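Local coordinates for ancylostoma secreted protein 1 (Necator americanus, PDB 3NT8), which is probably associated with the transition of infective hookworm larvae to parasitism and carries two domains of the CAP (cysteine-rich secretory protein) family, at residues 135-141 against 185-191; 245-249 against 271-275; 257-261 against 333-339. All blocks are in the same frame, centred on the assembly; numbering follows the deposited sequence.

Interaction 1 belongs to the first half of the chain, while interactions 2 and 3 lie in the second CAP domain, where their segments alternate along the sequence. Interaction 2 is the buried one: helix 235-253 offers an asparagine and an arginine to an extended segment, with methionine side chains packed on both faces of the guanidinium. Interactions 1 and 3 are partly buried and bridged by waters, and the third sets a loop on a helix end. In 135-141 against 185-191 backbone pairing is joined by a stacked amide; in 257-261 against 333-339 a carboxylate gathers backbone N-H groups. Interactions 1 and 3 touch through Asn185 and Glu335, interactions 2 and 3 through Phe248 and Glu257.

Interaction 1 (135-141 against 185-191); sequences VGPDNKY and NQPMWET
A single beta bridge between Lys140 and Pro187 joins the loop after helix 129-133 to the segment leading into strand 190-191. Around it Met188 N donates to Asn139 O at 2.8 Å, nearly straight at 172°, and Tyr141 N donates to Gln186 O at 2.9 Å; Asn185 N closes the row on Tyr141 O. The side chain of Asn139 does most of the remaining work. Its amide lies almost flat over the indole of Trp189, the two planes 15° apart, and its CB sits 3.9 Å from the centroid of the six-membered ring of Trp189, a CH-pi contact over the face. From there ND2 spends its hydrogens on two acceptors, Trp189 O at 3.0 Å, close to the amide plane, and Thr191 OG1 at 2.8 Å, while OD1 accepts from Asn64. With both ends of the amide engaged, its rotation is fixed.

A type I turn from Gly136 to Asn139 brings this loop of the first CAP domain round to its position. Val135 CG1 and Met188 CE meet tip to tip at 3.7 Å. Met188 gets there because its chain bends at the last torsion (chi3 -70°). The extended Lys140 chain runs past Asn185 O, and a water links Pro137 O to Thr191 OG1.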
loop_
_atom_site.group_PDB
_atom_site.type_symbol
_atom_site.label_atom_id
_atom_site.label_comp_id
_atom_site.label_asym_id
_atom_site.label_seq_id
_atom_site.Cartn_x
_atom_site.Cartn_y
_atom_site.Cartn_z
ATOM N N VAL A 135 -7.177 18.246 3.614
ATOM C CA VAL A 135 -6.749 16.872 3.851
ATOM C C VAL A 135 -7.054 16.591 5.341
ATOM O O VAL A 135 -6.757 17.429 6.222
ATOM C CB VAL A 135 -5.226 16.709 3.586
ATOM C CG1 VAL A 135 -4.716 15.383 4.049
ATOM C CG2 VAL A 135 -4.863 16.881 2.085
ATOM N N GLY A 136 -7.671 15.432 5.597
ATOM C CA GLY A 136 -7.923 14.885 6.941
ATOM C C GLY A 136 -6.736 14.780 7.932
ATOM O O GLY A 136 -5.567 14.717 7.518
ATOM N N PRO A 137 -7.038 14.753 9.257
ATOM C CA PRO A 137 -6.006 14.927 10.305
ATOM C C PRO A 137 -4.842 13.885 10.286
ATOM O O PRO A 137 -3.733 14.202 10.836
ATOM C CB PRO A 137 -6.819 14.871 11.618
ATOM C CG PRO A 137 -8.057 13.989 11.265
ATOM C CD PRO A 137 -8.369 14.416 9.821
ATOM N N ASP A 138 -5.074 12.697 9.680
ATOM C CA ASP A 138 -4.049 11.663 9.553
ATOM C C ASP A 138 -3.472 11.578 8.084
ATOM O O ASP A 138 -2.759 10.645 7.737
ATOM C CB ASP A 138 -4.592 10.308 9.994
ATOM C CG ASP A 138 -5.064 10.285 11.459
ATOM O OD1 ASP A 138 -4.562 11.097 12.289
ATOM O OD2 ASP A 138 -5.933 9.421 11.766
ATOM N N ASN A 139 -3.764 12.599 7.270
ATOM C CA ASN A 139 -3.364 12.672 5.881
ATOM C C ASN A 139 -3.999 11.539 5.090
ATOM O O ASN A 139 -3.452 11.098 4.068
ATOM C CB ASN A 139 -1.833 12.701 5.735
ATOM C CG ASN A 139 -1.135 13.456 6.882
ATOM O OD1 ASN A 139 -1.474 14.590 7.222
ATOM N ND2 ASN A 139 -0.175 12.798 7.496
ATOM N N LYS A 140 -5.152 11.053 5.583
ATOM C CA LYS A 140 -5.786 9.889 4.946
ATOM C C LYS A 140 -6.532 10.264 3.714
ATOM O O LYS A 140 -7.179 11.331 3.689
ATOM C CB LYS A 140 -6.696 9.094 5.907
ATOM C CG LYS A 140 -5.905 8.378 6.998
ATOM C CD LYS A 140 -6.751 7.717 8.070
ATOM C CE LYS A 140 -5.823 6.811 8.904
ATOM N NZ LYS A 140 -6.623 6.318 10.078
ATOM N N TYR A 141 -6.469 9.392 2.702
ATOM C CA TYR A 141 -7.248 9.604 1.456
ATOM C C TYR A 141 -8.710 9.287 1.725
ATOM O O TYR A 141 -9.046 8.182 2.212
ATOM C CB TYR A 141 -6.777 8.706 0.295
ATOM C CG TYR A 141 -7.492 9.022 -1.009
ATOM C CD1 TYR A 141 -7.047 10.077 -1.836
ATOM C CD2 TYR A 141 -8.593 8.279 -1.431
ATOM C CE1 TYR A 141 -7.699 10.383 -3.059
ATOM C CE2 TYR A 141 -9.271 8.570 -2.621
ATOM C CZ TYR A 141 -8.818 9.631 -3.413
ATOM O OH TYR A 141 -9.406 9.907 -4.584
ATOM N N ASN A 185 -9.029 5.671 3.050
ATOM C CA ASN A 185 -8.542 5.696 4.426
ATOM C C ASN A 185 -7.049 5.355 4.650
ATOM O O ASN A 185 -6.601 5.261 5.819
ATOM C CB ASN A 185 -9.456 4.827 5.337
ATOM C CG ASN A 185 -10.885 5.420 5.468
ATOM O OD1 ASN A 185 -11.864 4.724 5.268
ATOM N ND2 ASN A 185 -10.980 6.708 5.773
ATOM N N GLN A 186 -6.310 5.109 3.554
ATOM C CA GLN A 186 -4.835 4.901 3.621
ATOM C C GLN A 186 -4.159 6.277 3.655
ATOM O O GLN A 186 -4.570 7.169 2.918
ATOM C CB GLN A 186 -4.339 4.136 2.395
ATOM C CG GLN A 186 -2.794 4.122 2.178
ATOM C CD GLN A 186 -2.392 3.409 0.887
ATOM O OE1 GLN A 186 -2.545 3.984 -0.211
ATOM N NE2 GLN A 186 -1.902 2.165 0.996
ATOM N N PRO A 187 -3.169 6.468 4.545
ATOM C CA PRO A 187 -2.488 7.750 4.640
ATOM C C PRO A 187 -1.629 8.011 3.421
ATOM O O PRO A 187 -0.886 7.130 2.956
ATOM C CB PRO A 187 -1.642 7.636 5.898
ATOM C CG PRO A 187 -1.618 6.127 6.225
ATOM C CD PRO A 187 -2.909 5.609 5.711
ATOM N N MET A 188 -1.776 9.215 2.884
ATOM C CA MET A 188 -0.971 9.628 1.726
ATOM C C MET A 188 0.496 9.693 2.155
ATOM O O MET A 188 1.378 9.355 1.369
ATOM C CB MET A 188 -1.472 10.944 1.167
ATOM C CG MET A 188 -2.782 10.753 0.451
ATOM S SD MET A 188 -3.557 12.196 -0.220
ATOM C CE MET A 188 -4.061 13.018 1.305
ATOM N N TRP A 189 0.721 10.046 3.433
ATOM C CA TRP A 189 2.068 10.065 4.028
ATOM C C TRP A 189 1.910 9.997 5.554
ATOM O O TRP A 189 0.827 10.302 6.138
ATOM C CB TRP A 189 2.892 11.352 3.587
ATOM C CG TRP A 189 2.315 12.659 4.152
ATOM C CD1 TRP A 189 2.624 13.259 5.370
ATOM C CD2 TRP A 189 1.353 13.530 3.528
ATOM N NE1 TRP A 189 1.936 14.447 5.516
ATOM C CE2 TRP A 189 1.151 14.638 4.401
ATOM C CE3 TRP A 189 0.666 13.501 2.310
ATOM C CZ2 TRP A 189 0.240 15.655 4.115
ATOM C CZ3 TRP A 189 -0.207 14.541 2.015
ATOM C CH2 TRP A 189 -0.439 15.587 2.931
ATOM N N GLU A 190 3.014 9.692 6.228
ATOM C CA GLU A 190 2.973 9.639 7.691
ATOM C C GLU A 190 3.483 10.910 8.270
ATOM O O GLU A 190 4.501 11.426 7.853
ATOM C CB GLU A 190 3.751 8.425 8.208
ATOM C CG GLU A 190 2.983 7.106 7.968
ATOM C CD GLU A 190 3.651 5.888 8.585
ATOM O OE1 GLU A 190 4.880 5.698 8.411
ATOM O OE2 GLU A 190 2.913 5.110 9.231
ATOM N N THR A 191 2.739 11.463 9.211
ATOM C CA THR A 191 3.186 12.690 9.911
ATOM C C THR A 191 4.513 12.394 10.681
ATOM O O THR A 191 4.614 11.420 11.451
ATOM C CB THR A 191 2.054 13.285 10.806
ATOM O OG1 THR A 191 0.834 13.396 10.072
ATOM C CG2 THR A 191 2.391 14.668 11.294
HETATM O O HOH W 1 -1.322 14.123 11.767
#

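Interaction 2 (245-249 against 271-275); sequences HNEFR and MLKMV
Arg249 meets Leu272 side-on, sending both NE and NH2 to the one carbonyl oxygen: NE lies 3.1 Å from Leu272 O, nearly in line with its C=O bond, and NH2 lies 3.0 Å from the same atom. The guanidinium is packed on both faces. Met271 SD stands over its centre, 3.4 Å above the plane, and Met274 CE covers the opposite face, 3.6 Å from Arg249 NH1. A turn in the arginine chain at chi3 (78°) swings the group flat between the two methionines.

One helical turn earlier Asn246 reads the backbone of Met274 with both ends of its amide. OD1 takes Met274 N at 2.9 Å on a lone pair, in the carbonyl plane, and ND2 gives to Met274 O at 3.0 Å, with that oxygen in the amide plane. This two-point pairing fixes which way the amide is turned. Met274 SD then rests 3.7 Å from His245 CB, oblique to the imidazole.

Further out, NH1 of Arg249 donates to the carbonyls of Met362 and Trp364, so its charge is probably spread over several backbone oxygens. His245 is held by Phe241 O through ND1 and by the Tyr387 hydroxyl through NE2. The contact thus fastens helix 235-253 of the second CAP domain to the segment entering strand 275-276, an outermost strand of its mixed four-stranded sheet, with helix 357-363 packed against His245 and strand 381-388 supplying Tyr387.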
loop_
_atom_site.group_PDB
_atom_site.type_symbol
_atom_site.label_atom_id
_atom_site.label_comp_id
_atom_site.label_asym_id
_atom_site.label_seq_id
_atom_site.Cartn_x
_atom_site.Cartn_y
_atom_site.Cartn_z
ATOM N N HIS A 245 2.337 -8.991 9.430
ATOM C CA HIS A 245 1.482 -9.751 10.360
ATOM C C HIS A 245 1.928 -9.685 11.779
ATOM O O HIS A 245 1.145 -9.295 12.675
ATOM C CB HIS A 245 1.266 -11.192 9.937
ATOM C CG HIS A 245 0.214 -11.332 8.864
ATOM N ND1 HIS A 245 0.357 -10.791 7.592
ATOM C CD2 HIS A 245 -0.996 -11.944 8.876
ATOM C CE1 HIS A 245 -0.718 -11.064 6.876
ATOM N NE2 HIS A 245 -1.561 -11.749 7.635
ATOM N N ASN A 246 3.172 -10.064 11.998
ATOM C CA ASN A 246 3.721 -10.130 13.338
ATOM C C ASN A 246 3.793 -8.836 14.074
ATOM O O ASN A 246 3.588 -8.843 15.267
ATOM C CB ASN A 246 5.071 -10.859 13.382
ATOM C CG ASN A 246 4.897 -12.383 13.480
ATOM O OD1 ASN A 246 4.029 -12.819 14.191
ATOM N ND2 ASN A 246 5.729 -13.181 12.771
ATOM N N GLU A 247 4.100 -7.747 13.352
ATOM C CA GLU A 247 4.182 -6.466 13.932
ATOM C C GLU A 247 2.812 -5.941 14.392
ATOM O O GLU A 247 2.711 -5.239 15.390
ATOM C CB GLU A 247 4.826 -5.492 12.952
ATOM C CG GLU A 247 6.301 -5.701 12.830
ATOM C CD GLU A 247 7.035 -4.560 12.157
ATOM O OE1 GLU A 247 6.399 -3.592 11.666
ATOM O OE2 GLU A 247 8.276 -4.636 12.124
ATOM N N PHE A 248 1.776 -6.272 13.633
ATOM C CA PHE A 248 0.435 -5.975 14.034
ATOM C C PHE A 248 -0.005 -6.846 15.225
ATOM O O PHE A 248 -0.635 -6.333 16.165
ATOM C CB PHE A 248 -0.513 -6.138 12.859
ATOM C CG PHE A 248 -0.595 -4.953 11.904
ATOM C CD1 PHE A 248 -0.663 -3.651 12.376
ATOM C CD2 PHE A 248 -0.753 -5.173 10.513
ATOM C CE1 PHE A 248 -0.814 -2.506 11.508
ATOM C CE2 PHE A 248 -0.896 -4.041 9.629
ATOM C CZ PHE A 248 -0.951 -2.696 10.170
ATOM N N ARG A 249 0.330 -8.133 15.214
ATOM C CA ARG A 249 -0.003 -8.982 16.360
ATOM C C ARG A 249 0.760 -8.531 17.621
ATOM O O ARG A 249 0.241 -8.651 18.737
ATOM C CB ARG A 249 0.358 -10.423 16.056
ATOM C CG ARG A 249 -0.638 -11.084 15.139
ATOM C CD ARG A 249 -0.129 -12.360 14.540
ATOM N NE ARG A 249 -0.210 -13.451 15.488
ATOM C CZ ARG A 249 -1.290 -14.191 15.678
ATOM N NH1 ARG A 249 -2.421 -13.949 14.969
ATOM N NH2 ARG A 249 -1.277 -15.149 16.583
ATOM N N MET A 271 -0.586 -14.555 22.628
ATOM C CA MET A 271 -0.530 -14.275 21.202
ATOM C C MET A 271 0.683 -14.895 20.575
ATOM O O MET A 271 1.789 -14.480 20.836
ATOM C CB MET A 271 -0.528 -12.765 20.952
ATOM C CG MET A 271 -0.597 -12.386 19.472
ATOM S SD MET A 271 -2.219 -12.616 18.653
ATOM C CE MET A 271 -3.182 -11.440 19.635
ATOM N N LEU A 272 0.483 -15.898 19.749
ATOM C CA LEU A 272 1.602 -16.641 19.190
ATOM C C LEU A 272 2.284 -15.895 18.024
ATOM O O LEU A 272 1.638 -15.172 17.229
ATOM C CB LEU A 272 1.086 -17.985 18.695
ATOM C CG LEU A 272 0.603 -18.942 19.784
ATOM C CD1 LEU A 272 -0.236 -20.006 19.066
ATOM C CD2 LEU A 272 1.775 -19.557 20.517
ATOM N N LYS A 273 3.594 -16.059 17.937
ATOM C CA LYS A 273 4.358 -15.449 16.860
ATOM C C LYS A 273 4.187 -16.317 15.638
ATOM O O LYS A 273 4.382 -17.512 15.717
ATOM C CB LYS A 273 5.861 -15.371 17.226
ATOM C CG LYS A 273 6.710 -14.576 16.199
ATOM C CD LYS A 273 8.152 -14.337 16.734
ATOM C CE LYS A 273 8.903 -13.326 15.886
ATOM N NZ LYS A 273 10.339 -13.361 16.244
ATOM N N MET A 274 3.835 -15.719 14.507
ATOM C CA MET A 274 3.669 -16.499 13.272
ATOM C C MET A 274 4.994 -16.893 12.648
ATOM O O MET A 274 5.957 -16.138 12.663
ATOM C CB MET A 274 2.840 -15.735 12.217
ATOM C CG MET A 274 1.357 -15.678 12.498
ATOM S SD MET A 274 0.492 -14.521 11.439
ATOM C CE MET A 274 -1.177 -15.065 11.796
ATOM N N VAL A 275 4.998 -18.074 12.062
ATOM C CA VAL A 275 6.113 -18.519 11.246
ATOM C C VAL A 275 5.596 -18.751 9.807
ATOM O O VAL A 275 4.439 -19.181 9.633
ATOM C CB VAL A 275 6.792 -19.822 11.822
ATOM C CG1 VAL A 275 7.516 -19.541 13.124
ATOM C CG2 VAL A 275 5.813 -20.902 12.065
#

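Interaction 3 (257-261 against 333-339); sequences EPDAL and LKEYGVG
Asp259 sets its carboxylate against the backbone leaving helix 332-335, in the second CAP domain, and forms an Asx turn within its own loop by accepting from Leu261 N. The carboxylate is spread over three N-H groups. Val338 N reaches OD1 of Asp259 at 3.2 Å, and Gly339 N reaches OD2 at 3.0 Å, each on the syn side and about 20° out of the carboxylate plane. Leu261 N comes to OD1 at 2.8 Å from above that plane, on the face opposite to Val338 N. With CG anti to the backbone N (chi1 -172°), the carboxylate lies between its own loop and the 337-339 backbone, and bonds to both. Such a set of donors would favour the charged form.

Leu333 crosses Asp259 at about a right angle, its CD1 lying 3.7 Å from Asp259 CG, while its other branch, CD2, touches Glu257 CB. Its carbonyl oxygen takes Ala260 N in the carbonyl plane, the N-H...O angle 174°, the straightest of the bonds across the contact, tying the loop to the end of the helix. Ala260 CB fits against Lys334 O, and the CD1 branch of Leu261 lies along the backbone of Gly337 and Val338. Gly337, the first residue to leave helical angles, has positive phi, and its CA lies 3.2 Å from Asp259 OD1.

Outside this, Glu257 is fixed by Ser251 and Trp330, and Lys334, curled back at its last two torsions, bonds to Asn331. Their charged ends do not meet directly: a water donates to Glu257 OE1 at 2.8 Å and accepts from Lys334 NZ at 2.9 Å.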
loop_
_atom_site.group_PDB
_atom_site.type_symbol
_atom_site.label_atom_id
_atom_site.label_comp_id
_atom_site.label_asym_id
_atom_site.label_seq_id
_atom_site.Cartn_x
_atom_site.Cartn_y
_atom_site.Cartn_z
ATOM N N GLU A 257 -3.393 -1.038 19.724
ATOM C CA GLU A 257 -4.122 -0.884 18.470
ATOM C C GLU A 257 -5.496 -0.188 18.734
ATOM O O GLU A 257 -6.260 -0.645 19.552
ATOM C CB GLU A 257 -4.247 -2.195 17.684
ATOM C CG GLU A 257 -2.972 -2.725 17.077
ATOM C CD GLU A 257 -2.527 -1.921 15.895
ATOM O OE1 GLU A 257 -3.365 -1.562 15.056
ATOM O OE2 GLU A 257 -1.328 -1.619 15.847
ATOM N N PRO A 258 -5.826 0.902 18.017
ATOM C CA PRO A 258 -7.135 1.544 18.237
ATOM C C PRO A 258 -8.350 0.739 17.775
ATOM O O PRO A 258 -8.287 0.013 16.783
ATOM C CB PRO A 258 -7.017 2.853 17.476
ATOM C CG PRO A 258 -5.834 2.700 16.605
ATOM C CD PRO A 258 -4.938 1.719 17.197
ATOM N N ASP A 259 -9.454 0.839 18.514
ATOM C CA ASP A 259 -10.644 0.091 18.209
ATOM C C ASP A 259 -11.743 1.098 17.953
ATOM O O ASP A 259 -11.973 2.002 18.791
ATOM C CB ASP A 259 -10.996 -0.803 19.376
ATOM C CG ASP A 259 -12.149 -1.804 19.062
ATOM O OD1 ASP A 259 -12.995 -1.484 18.219
ATOM O OD2 ASP A 259 -12.219 -2.909 19.657
ATOM N N ALA A 260 -12.442 0.971 16.821
ATOM C CA ALA A 260 -13.555 1.902 16.513
ATOM C C ALA A 260 -14.698 1.808 17.529
ATOM O O ALA A 260 -15.556 2.688 17.568
ATOM C CB ALA A 260 -14.118 1.676 15.118
ATOM N N LEU A 261 -14.733 0.726 18.311
ATOM C CA LEU A 261 -15.800 0.524 19.284
ATOM C C LEU A 261 -15.476 1.042 20.686
ATOM O O LEU A 261 -16.350 1.045 21.582
ATOM C CB LEU A 261 -16.295 -0.918 19.288
ATOM C CG LEU A 261 -17.215 -1.215 18.098
ATOM C CD1 LEU A 261 -17.550 -2.627 18.172
ATOM C CD2 LEU A 261 -18.508 -0.368 18.155
ATOM N N LEU A 333 -10.336 -3.209 12.263
ATOM C CA LEU A 333 -10.443 -3.003 13.683
ATOM C C LEU A 333 -10.682 -1.542 13.976
ATOM O O LEU A 333 -11.540 -1.198 14.832
ATOM C CB LEU A 333 -9.163 -3.485 14.425
ATOM C CG LEU A 333 -9.145 -3.133 15.926
ATOM C CD1 LEU A 333 -10.173 -3.906 16.717
ATOM C CD2 LEU A 333 -7.765 -3.391 16.544
ATOM N N LYS A 334 -9.914 -0.679 13.312
ATOM C CA LYS A 334 -10.017 0.740 13.611
ATOM C C LYS A 334 -11.198 1.339 12.838
ATOM O O LYS A 334 -11.695 2.422 13.201
ATOM C CB LYS A 334 -8.706 1.439 13.276
ATOM C CG LYS A 334 -8.261 1.254 11.803
ATOM C CD LYS A 334 -7.098 2.308 11.457
ATOM C CE LYS A 334 -5.777 1.872 12.128
ATOM N NZ LYS A 334 -5.413 0.528 11.616
ATOM N N GLU A 335 -11.636 0.653 11.770
ATOM C CA GLU A 335 -12.753 1.172 10.968
ATOM C C GLU A 335 -14.145 0.806 11.468
ATOM O O GLU A 335 -15.043 1.677 11.546
ATOM C CB GLU A 335 -12.560 0.862 9.489
ATOM C CG GLU A 335 -11.454 1.757 8.914
ATOM C CD GLU A 335 -11.332 1.649 7.415
ATOM O OE1 GLU A 335 -12.392 1.465 6.787
ATOM O OE2 GLU A 335 -10.190 1.749 6.869
ATOM N N TYR A 336 -14.310 -0.470 11.831
ATOM C CA TYR A 336 -15.591 -1.002 12.214
ATOM C C TYR A 336 -15.681 -1.401 13.669
ATOM O O TYR A 336 -16.649 -1.083 14.315
ATOM C CB TYR A 336 -15.980 -2.192 11.293
ATOM C CG TYR A 336 -15.896 -1.882 9.783
ATOM C CD1 TYR A 336 -16.699 -0.900 9.195
ATOM C CD2 TYR A 336 -15.046 -2.598 8.950
ATOM C CE1 TYR A 336 -16.642 -0.620 7.782
ATOM C CE2 TYR A 336 -14.985 -2.344 7.528
ATOM C CZ TYR A 336 -15.792 -1.342 6.965
ATOM O OH TYR A 336 -15.772 -1.057 5.593
ATOM N N GLY A 337 -14.680 -2.117 14.159
ATOM C CA GLY A 337 -14.513 -2.345 15.564
ATOM C C GLY A 337 -14.908 -3.744 15.991
ATOM O O GLY A 337 -15.659 -4.413 15.304
ATOM N N VAL A 338 -14.421 -4.139 17.162
ATOM C CA VAL A 338 -14.748 -5.415 17.801
ATOM C C VAL A 338 -15.400 -5.206 19.195
ATOM O O VAL A 338 -16.428 -5.814 19.502
ATOM C CB VAL A 338 -13.513 -6.308 17.953
ATOM C CG1 VAL A 338 -13.822 -7.483 18.865
ATOM C CG2 VAL A 338 -13.047 -6.835 16.550
ATOM N N GLY A 339 -14.778 -4.383 20.034
ATOM C CA GLY A 339 -15.283 -4.103 21.380
ATOM C C GLY A 339 -14.427 -4.818 22.441
ATOM O O GLY A 339 -13.596 -5.621 22.082
HETATM O O HOH W 2 -3.067 0.558 13.297
HETATM O O HOH W 3 -10.982 -5.477 20.456
#